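Organic hydroperoxide resistance protein (Elizabethkingia anophelis NUHP1, PDB 6D9N) probably reduces organic hydroperoxides by means of a reactive cysteine pair, as in other members of the OsmC/Ohr family, protecting the bacterium from oxidative damage. Local coordinates at residues B[14-26]-B[29-41]. Sequence-based numbering, arbitrary orientation. Where two conformers were deposited one is given.
Sequences TIGATATGGRNGH and SDNGVLEFEVRYP. With EDO (1,2-ethanediol), chain E; EDO (1,2-ethanediol), chain F.
His26 has a carboxylate for each ring nitrogen, a compact example of how neighbouring side chains across a strand pair can satisfy one another. ND1 donates to Glu37 OE2 at 2.6 Å, and NE2 donates to Glu35 OE1 at 2.7 Å. Both acceptors lie near the imidazole plane; Glu35 offers its anti lone pair, whereas Glu37 OE2 is approached from the syn side and 32° out of the carboxylate plane. With both nitrogens acting as donors, the ring is probably protonated, and its rotation is fixed from two sides. The imidazole swings over the neighbouring strand because CG stands anti to the backbone N (chi1 -174°). The other oxygen of Glu37 is shared: Arg39 NH1 and NH2 grip OE1 end-on in a salt bridge, the NH1 distance being 2.9 Å, and a water joins OE1 to Asn24 O. Asn24 CB covers one guanidinium face, 3.6 Å above its plane.

The contact sits on a three-stranded antiparallel meander, 11-20, 25-29 and 35-38, whose first strand pairs with the second subunit, so the sheet runs on across the dimer. The first connection is a type II' turn, Gly21 to Asn24. Val38 N donates to Gly25 O at 2.9 Å; Arg39 NH1 adds a weak bond to that oxygen and a straighter one to Val38 O (2.9 Å).

At the far end, Asp30 N reaches Gly16 O at 2.8 Å. Around the type I turn from Ser29 to Gly32, Asn31 OD1 accepts from both Ser29 OG and Val33 N, the latter closing an Asx turn, and Ser29 OG in turn receives Leu34 N at 3.1 Å.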
loop_
_atom_site.group_PDB
_atom_site.type_symbol
_atom_site.label_atom_id
_atom_site.label_comp_id
_atom_site.label_asym_id
_atom_site.label_seq_id
_atom_site.Cartn_x
_atom_site.Cartn_y
_atom_site.Cartn_z
ATOM N N THR B 14 2.121 -14.134 4.841
ATOM C CA THR B 14 0.901 -13.346 4.977
ATOM C C THR B 14 0.981 -12.508 6.237
ATOM O O THR B 14 1.484 -12.970 7.271
ATOM C CB THR B 14 -0.342 -14.288 5.049
ATOM O OG1 THR B 14 -0.392 -15.135 3.896
ATOM C CG2 THR B 14 -1.639 -13.513 5.112
ATOM N N ILE B 15 0.466 -11.275 6.159
ATOM C CA ILE B 15 0.457 -10.357 7.301
ATOM C C ILE B 15 -0.870 -9.612 7.292
ATOM O O ILE B 15 -1.346 -9.192 6.228
ATOM C CB ILE B 15 1.670 -9.402 7.273
ATOM C CG1 ILE B 15 1.700 -8.475 8.497
ATOM C CG2 ILE B 15 1.760 -8.596 5.957
ATOM C CD1 ILE B 15 1.922 -9.151 9.825
ATOM N N GLY B 16 -1.458 -9.407 8.477
ATOM C CA GLY B 16 -2.719 -8.682 8.577
ATOM C C GLY B 16 -2.600 -7.353 9.292
ATOM O O GLY B 16 -1.654 -7.080 10.053
ATOM N N ALA B 17 -3.616 -6.526 9.080
ATOM C CA ALA B 17 -3.786 -5.294 9.834
ATOM C C ALA B 17 -5.271 -5.023 9.991
ATOM O O ALA B 17 -6.088 -5.498 9.200
ATOM C CB ALA B 17 -3.133 -4.089 9.112
ATOM N N THR B 18 -5.613 -4.223 11.007
ATOM C CA THR B 18 -6.990 -3.882 11.352
ATOM C C THR B 18 -7.106 -2.378 11.461
ATOM O O THR B 18 -6.292 -1.743 12.145
ATOM C CB THR B 18 -7.375 -4.516 12.691
ATOM O OG1 THR B 18 -7.288 -5.936 12.566
ATOM C CG2 THR B 18 -8.829 -4.163 13.051
ATOM N N ALA B 19 -8.131 -1.828 10.817
ATOM C CA ALA B 19 -8.452 -0.407 10.884
ATOM C C ALA B 19 -9.789 -0.226 11.605
ATOM O O ALA B 19 -10.766 -0.949 11.336
ATOM C CB ALA B 19 -8.560 0.191 9.478
ATOM N N THR B 20 -9.843 0.780 12.481
ATOM C CA THR B 20 -11.003 1.100 13.300
ATOM C C THR B 20 -11.055 2.611 13.456
ATOM O O THR B 20 -10.226 3.348 12.938
ATOM C CB THR B 20 -10.825 0.499 14.721
ATOM O OG1 THR B 20 -9.525 0.880 15.245
ATOM C CG2 THR B 20 -10.955 -1.011 14.680
ATOM N N GLY B 21 -12.032 3.079 14.223
ATOM C CA GLY B 21 -12.055 4.454 14.703
ATOM C C GLY B 21 -12.713 5.448 13.787
ATOM O O GLY B 21 -12.764 6.644 14.125
ATOM N N GLY B 22 -13.259 5.014 12.656
ATOM C CA GLY B 22 -14.022 5.929 11.816
ATOM C C GLY B 22 -13.160 7.037 11.232
ATOM O O GLY B 22 -12.006 6.832 10.841
ATOM N N ARG B 23 -13.745 8.232 11.137
ATOM C CA ARG B 23 -13.034 9.380 10.566
ATOM C C ARG B 23 -11.727 9.669 11.292
ATOM O O ARG B 23 -10.736 10.094 10.678
ATOM C CB ARG B 23 -13.964 10.591 10.647
ATOM C CG ARG B 23 -13.409 11.929 10.172
ATOM C CD ARG B 23 -14.492 12.999 10.142
ATOM N NE ARG B 23 -15.142 13.173 11.442
ATOM C CZ ARG B 23 -14.645 13.894 12.451
ATOM N NH1 ARG B 23 -13.502 14.530 12.318
ATOM N NH2 ARG B 23 -15.312 13.985 13.590
ATOM N N ASN B 24 -11.706 9.478 12.597
ATOM C CA ASN B 24 -10.481 9.655 13.367
ATOM C C ASN B 24 -9.910 8.256 13.574
ATOM O O ASN B 24 -10.001 7.665 14.643
ATOM C CB ASN B 24 -10.798 10.377 14.664
ATOM C CG ASN B 24 -11.306 11.777 14.408
ATOM O OD1 ASN B 24 -10.903 12.416 13.429
ATOM N ND2 ASN B 24 -12.191 12.265 15.291
ATOM N N GLY B 25 -9.268 7.733 12.516
ATOM C CA GLY B 25 -8.972 6.315 12.445
ATOM C C GLY B 25 -7.726 5.870 13.186
ATOM O O GLY B 25 -6.850 6.640 13.564
ATOM N N HIS B 26 -7.652 4.553 13.321
ATOM C CA HIS B 26 -6.538 3.885 13.962
ATOM C C HIS B 26 -6.232 2.635 13.156
ATOM O O HIS B 26 -7.155 1.958 12.699
ATOM C CB HIS B 26 -6.977 3.478 15.379
ATOM C CG HIS B 26 -5.888 2.900 16.210
ATOM N ND1 HIS B 26 -4.940 3.682 16.824
ATOM C CD2 HIS B 26 -5.574 1.613 16.508
ATOM C CE1 HIS B 26 -4.089 2.904 17.481
ATOM N NE2 HIS B 26 -4.468 1.646 17.324
ATOM N N SER B 29 -1.088 -3.374 12.887
ATOM C CA SER B 29 -0.783 -4.696 12.326
ATOM C C SER B 29 -1.118 -5.786 13.355
ATOM O O SER B 29 -1.179 -5.537 14.567
ATOM C CB SER B 29 0.689 -4.783 11.899
ATOM O OG SER B 29 1.533 -4.693 13.009
ATOM N N ASP B 30 -1.288 -7.023 12.860
ATOM C CA ASP B 30 -1.716 -8.139 13.716
ATOM C C ASP B 30 -0.754 -8.381 14.862
ATOM O O ASP B 30 -1.159 -8.889 15.913
ATOM C CB ASP B 30 -1.751 -9.440 12.910
ATOM C CG ASP B 30 -3.000 -9.602 12.095
ATOM O OD1 ASP B 30 -3.878 -8.732 12.139
ATOM O OD2 ASP B 30 -3.108 -10.626 11.392
ATOM N N ASN B 31 0.520 -8.067 14.657
ATOM C CA ASN B 31 1.566 -8.315 15.626
ATOM C C ASN B 31 1.974 -7.045 16.370
ATOM O O ASN B 31 2.930 -7.080 17.146
ATOM C CB ASN B 31 2.768 -8.993 14.937
ATOM C CG ASN B 31 3.346 -8.168 13.803
ATOM O OD1 ASN B 31 2.973 -6.993 13.593
ATOM N ND2 ASN B 31 4.289 -8.788 13.049
ATOM N N GLY B 32 1.260 -5.929 16.172
ATOM C CA GLY B 32 1.551 -4.680 16.848
ATOM C C GLY B 32 2.786 -3.927 16.383
ATOM O O GLY B 32 3.048 -2.840 16.923
ATOM N N VAL B 33 3.546 -4.454 15.419
ATOM C CA VAL B 33 4.772 -3.800 14.965
ATOM C C VAL B 33 4.478 -2.422 14.384
ATOM O O VAL B 33 5.280 -1.486 14.547
ATOM C CB VAL B 33 5.466 -4.706 13.945
ATOM C CG1 VAL B 33 6.565 -3.921 13.206
ATOM C CG2 VAL B 33 6.055 -5.881 14.673
ATOM N N LEU B 34 3.342 -2.278 13.689
ATOM C CA LEU B 34 2.866 -1.001 13.171
ATOM C C LEU B 34 1.577 -0.649 13.923
ATOM O O LEU B 34 0.652 -1.465 13.970
ATOM C CB LEU B 34 2.617 -1.128 11.654
ATOM C CG LEU B 34 2.086 0.013 10.806
ATOM C CD1 LEU B 34 2.461 -0.151 9.309
ATOM C CD2 LEU B 34 0.555 0.141 10.925
ATOM N N GLU B 35 1.506 0.549 14.520
ATOM C CA GLU B 35 0.266 0.971 15.173
ATOM C C GLU B 35 0.274 2.484 15.267
ATOM O O GLU B 35 1.181 3.050 15.895
ATOM C CB GLU B 35 0.140 0.345 16.550
ATOM C CG GLU B 35 -1.228 0.697 17.144
ATOM C CD GLU B 35 -1.691 -0.156 18.306
ATOM O OE1 GLU B 35 -2.900 -0.124 18.629
ATOM O OE2 GLU B 35 -0.864 -0.838 18.942
ATOM N N PHE B 36 -0.735 3.139 14.704
ATOM C CA PHE B 36 -0.741 4.594 14.745
ATOM C C PHE B 36 -2.095 5.127 14.328
ATOM O O PHE B 36 -2.978 4.392 13.849
ATOM C CB PHE B 36 0.403 5.219 13.912
ATOM C CG PHE B 36 0.540 4.652 12.525
ATOM C CD1 PHE B 36 -0.411 4.905 11.546
ATOM C CD2 PHE B 36 1.669 3.935 12.198
ATOM C CE1 PHE B 36 -0.265 4.407 10.272
ATOM C CE2 PHE B 36 1.831 3.441 10.937
ATOM C CZ PHE B 36 0.862 3.676 9.976
ATOM N N GLU B 37 -2.240 6.427 14.498
ATOM C CA GLU B 37 -3.442 7.140 14.098
ATOM C C GLU B 37 -3.379 7.473 12.617
ATOM O O GLU B 37 -2.307 7.732 12.059
ATOM C CB GLU B 37 -3.546 8.455 14.880
ATOM C CG GLU B 37 -3.739 8.267 16.374
ATOM C CD GLU B 37 -4.931 7.390 16.713
ATOM O OE1 GLU B 37 -6.101 7.807 16.487
ATOM O OE2 GLU B 37 -4.692 6.277 17.209
ATOM N N VAL B 38 -4.546 7.486 11.974
ATOM C CA VAL B 38 -4.678 8.037 10.624
ATOM C C VAL B 38 -5.782 9.089 10.646
ATOM O O VAL B 38 -6.778 8.987 11.383
ATOM C CB VAL B 38 -4.961 6.950 9.559
ATOM C CG1 VAL B 38 -3.731 6.081 9.330
ATOM C CG2 VAL B 38 -6.191 6.142 9.897
ATOM N N ARG B 39 -5.599 10.124 9.837
ATOM C CA ARG B 39 -6.557 11.235 9.777
ATOM C C ARG B 39 -6.586 11.750 8.343
ATOM O O ARG B 39 -5.613 11.597 7.590
ATOM C CB ARG B 39 -6.131 12.398 10.666
ATOM C CG ARG B 39 -6.079 12.121 12.171
ATOM C CD ARG B 39 -7.492 11.885 12.771
ATOM N NE ARG B 39 -7.419 11.715 14.217
ATOM C CZ ARG B 39 -7.170 10.581 14.859
ATOM N NH1 ARG B 39 -6.970 9.430 14.192
ATOM N NH2 ARG B 39 -7.124 10.580 16.191
ATOM N N TYR B 40 -7.674 12.385 7.959
ATOM C CA TYR B 40 -7.678 13.087 6.681
ATOM C C TYR B 40 -6.701 14.253 6.729
ATOM O O TYR B 40 -6.686 15.005 7.713
ATOM C CB TYR B 40 -9.099 13.575 6.329
ATOM C CG TYR B 40 -10.074 12.420 6.021
ATOM C CD1 TYR B 40 -9.821 11.527 4.980
ATOM C CD2 TYR B 40 -11.202 12.191 6.788
ATOM C CE1 TYR B 40 -10.695 10.454 4.699
ATOM C CE2 TYR B 40 -12.081 11.146 6.524
ATOM C CZ TYR B 40 -11.811 10.275 5.483
ATOM O OH TYR B 40 -12.674 9.222 5.224
ATOM N N PRO B 41 -5.865 14.422 5.706
ATOM C CA PRO B 41 -4.920 15.536 5.685
ATOM C C PRO B 41 -5.657 16.827 5.356
ATOM O O PRO B 41 -6.792 16.820 4.891
ATOM C CB PRO B 41 -3.961 15.145 4.559
ATOM C CG PRO B 41 -4.831 14.390 3.610
ATOM C CD PRO B 41 -5.710 13.557 4.514
HETATM C C1 EDO E . -9.303 8.801 8.040
HETATM O O1 EDO E . -9.455 7.848 9.121
HETATM C C2 EDO E . -7.914 8.680 7.407
HETATM O O2 EDO E . -7.850 7.383 6.855
HETATM C C1 EDO F . 4.926 1.672 15.633
HETATM O O1 EDO F . 4.019 1.960 14.577
HETATM C C2 EDO F . 4.158 1.102 16.816
HETATM O O2 EDO F . 3.356 2.131 17.431
HETATM O O HOH W 1 -0.704 -11.444 10.605
HETATM O O HOH W 2 -9.668 12.608 9.997
HETATM O O HOH W 3 -8.415 6.425 16.550
#